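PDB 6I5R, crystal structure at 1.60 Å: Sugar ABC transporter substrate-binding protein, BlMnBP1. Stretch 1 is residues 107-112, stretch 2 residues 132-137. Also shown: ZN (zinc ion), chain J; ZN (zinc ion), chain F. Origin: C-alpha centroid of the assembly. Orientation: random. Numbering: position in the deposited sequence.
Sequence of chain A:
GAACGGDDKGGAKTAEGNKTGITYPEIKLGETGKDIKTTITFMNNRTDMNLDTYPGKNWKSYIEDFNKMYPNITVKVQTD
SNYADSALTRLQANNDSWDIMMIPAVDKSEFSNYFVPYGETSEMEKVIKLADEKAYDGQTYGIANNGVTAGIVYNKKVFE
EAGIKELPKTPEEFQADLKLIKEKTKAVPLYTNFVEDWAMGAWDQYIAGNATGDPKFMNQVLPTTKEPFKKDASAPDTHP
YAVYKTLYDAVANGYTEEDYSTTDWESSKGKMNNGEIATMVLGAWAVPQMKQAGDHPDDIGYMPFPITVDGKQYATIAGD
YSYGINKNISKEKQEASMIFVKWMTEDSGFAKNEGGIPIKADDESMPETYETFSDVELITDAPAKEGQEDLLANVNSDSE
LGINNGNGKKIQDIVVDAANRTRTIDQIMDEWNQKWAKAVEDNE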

# COMPACT_ATOMS: atom_id res chain seq x y z
N ASP A 107 -8.36 12.28 5.68
CA ASP A 107 -9.09 11.91 6.88
C ASP A 107 -10.40 11.22 6.47
O ASP A 107 -11.22 11.80 5.76
N LYS A 108 -10.63 10.02 7.01
CA LYS A 108 -11.91 9.35 6.79
C LYS A 108 -13.07 10.29 7.05
O LYS A 108 -14.03 10.32 6.29
N SER A 109 -12.99 11.04 8.14
CA SER A 109 -14.07 11.94 8.46
C SER A 109 -14.30 12.99 7.38
O SER A 109 -15.33 13.68 7.42
N GLU A 110 -13.36 13.16 6.44
CA GLU A 110 -13.53 14.11 5.36
C GLU A 110 -13.95 13.45 4.05
O GLU A 110 -14.15 14.16 3.05
N PHE A 111 -14.12 12.13 4.03
CA PHE A 111 -14.51 11.46 2.80
C PHE A 111 -15.76 12.09 2.20
O PHE A 111 -15.85 12.33 1.00
N SER A 112 -16.78 12.29 3.03
CA SER A 112 -18.04 12.79 2.50
C SER A 112 -17.92 14.19 1.93
O SER A 112 -18.82 14.63 1.22
N ASP A 132 -14.84 -1.74 4.72
CA ASP A 132 -14.76 -0.76 5.79
C ASP A 132 -13.42 -0.05 5.85
O ASP A 132 -13.18 0.72 6.79
N GLU A 133 -12.54 -0.31 4.88
CA GLU A 133 -11.23 0.32 4.88
C GLU A 133 -11.34 1.80 4.56
O GLU A 133 -10.76 2.65 5.24
N LYS A 134 -12.09 2.14 3.52
CA LYS A 134 -12.34 3.54 3.16
C LYS A 134 -13.82 3.83 3.37
O LYS A 134 -14.59 3.96 2.43
N ALA A 135 -14.21 3.90 4.65
CA ALA A 135 -15.60 4.10 5.02
C ALA A 135 -15.67 5.06 6.20
O ALA A 135 -14.69 5.29 6.92
N TYR A 136 -16.87 5.62 6.39
CA TYR A 136 -17.07 6.56 7.48
C TYR A 136 -18.56 6.73 7.75
O TYR A 136 -19.36 6.74 6.81
N ASP A 137 -18.90 6.96 9.02
CA ASP A 137 -20.31 7.10 9.44
C ASP A 137 -21.18 6.09 8.67
O ASP A 137 -22.29 6.40 8.26

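No direct hydrogen bond joins the two stretches. They meet through packing and one bridging water, and bury 321 Å² summed over both sides. Lys 108, Phe 111 and Tyr 136 make up most of it.

Asp 132 points its CA-to-CB bond away from stretch 1, with chi1 in p. Its backbone serves the contact instead. Water 1 donates to Asp 132 O at 3.2 Å and accepts from Lys 108 NZ at 3.3 Å. The lysine bond is weak.

Glu 133 also points away, with chi1 and chi2 both t. Its carbonyl meets the lysine chain: Lys 108 CE lies 3.5 Å from Glu 133 O. Lys 108 points toward stretch 2, with chi1 m and the remaining three angles t. This extended form carries the aliphatic chain along the backbone of stretch 2 and brings the amine to water 1.

Lys 134 leaves sideways, with chi1 and chi2 m, then t and t. Lys 134 CD is 4.0 Å from Phe 111 CZ. The backbone is nearer, with Lys 134 C 3.6 Å from Phe 111 CE2. Phe 111 is buried, points toward stretch 2 and has chi1 m.

Ala 135 points its methyl away from stretch 1, so its backbone makes the contacts. Ala 135 N sits at the edge of the Phe 111 ring, 3.7 Å from Phe 111 CE2. This nitrogen is buried and has no polar partner in the model. Ala 135 O lies 3.9 Å from Lys 108 CD.

Tyr 136 points toward stretch 1, with chi1 t and chi2 79°. Ser 109 CA makes a CH-pi contact over the Tyr 136 ring, 3.6 Å from the ring centroid and 7° off the normal. Ser 109 CB covers the ring as well, 3.7 Å from Tyr 136 CZ. Lys 108 CB packs 3.7 Å from Tyr 136 CD1, and Tyr 136 CB is 3.5 Å from Lys 108 O. Phe 111 CD2 is 4.4 Å from Tyr 136 CB, a looser apolar contact.

Ser 109, chi1 p, uses its OG to bind the chain J zinc at 2.3 Å. Asp 107 binds the same ion through OD1 at 2.3 Å and OD2 at 2.1 Å. Water 2 and atoms from elsewhere in the structure add to the site. Ser 109 N also donates to Asp 107 OD1 at 2.7 Å.

Asp 137 makes no contact with stretch 1. Asp 137 OD1 and OD2 bind the chain F zinc at 2.0 and 2.4 Å.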

# COMPACT_ATOMS: atom_id res chain seq x y z
CB ASP A 107 -9.36 13.14 7.77
CG ASP A 107 -9.88 12.78 9.16
OD1 ASP A 107 -10.73 11.89 9.42
OD2 ASP A 107 -9.49 13.44 10.13
CB LYS A 108 -12.05 8.14 7.71
CG LYS A 108 -11.20 6.97 7.37
CD LYS A 108 -11.27 6.02 8.54
CE LYS A 108 -10.81 4.64 8.17
NZ LYS A 108 -11.06 3.81 9.37
CB SER A 109 -13.77 12.62 9.79
OG SER A 109 -12.61 13.43 9.63
CB GLU A 110 -12.25 14.91 5.13
CG GLU A 110 -12.02 16.03 6.14
CD GLU A 110 -10.78 16.81 5.84
OE1 GLU A 110 -10.12 17.26 6.80
OE2 GLU A 110 -10.44 16.97 4.64
CB PHE A 111 -14.76 9.98 3.04
CG PHE A 111 -13.50 9.14 3.18
CD1 PHE A 111 -12.27 9.56 2.67
CD2 PHE A 111 -13.56 7.92 3.84
CE1 PHE A 111 -11.13 8.77 2.82
CE2 PHE A 111 -12.42 7.13 4.00
CZ PHE A 111 -11.22 7.55 3.47
CB SER A 112 -19.12 12.77 3.58
OG SER A 112 -18.80 13.68 4.61
CB ASP A 132 -15.06 -1.45 7.14
CG ASP A 132 -14.00 -2.46 7.52
OD1 ASP A 132 -13.00 -2.59 6.78
OD2 ASP A 132 -14.14 -3.14 8.56
CB GLU A 133 -10.32 -0.42 3.89
CG GLU A 133 -8.90 0.06 3.83
CD GLU A 133 -8.10 -0.71 2.78
OE1 GLU A 133 -8.34 -0.46 1.59
OE2 GLU A 133 -7.25 -1.56 3.12
CB LYS A 134 -11.93 3.82 1.73
CG LYS A 134 -10.53 3.36 1.39
CD LYS A 134 -9.48 4.26 2.00
CE LYS A 134 -8.10 3.95 1.47
NZ LYS A 134 -7.07 4.77 2.11
CB ALA A 135 -16.27 2.76 5.34
CB TYR A 136 -16.47 7.95 7.20
CG TYR A 136 -16.36 8.72 8.47
CD1 TYR A 136 -15.33 8.46 9.33
CD2 TYR A 136 -17.29 9.67 8.83
CE1 TYR A 136 -15.20 9.12 10.51
CE2 TYR A 136 -17.18 10.35 10.03
CZ TYR A 136 -16.13 10.05 10.87
OH TYR A 136 -15.93 10.67 12.08
CB ASP A 137 -20.78 8.57 9.27
CG ASP A 137 -20.62 9.42 10.58
OD1 ASP A 137 -20.31 8.84 11.59
OD2 ASP A 137 -20.83 10.65 10.63
ZN ZN J . -11.12 13.08 11.39
ZN ZN F . -20.39 10.35 12.95
O HOH W 1 -11.76 0.63 9.64
O HOH W 2 -11.40 14.51 12.95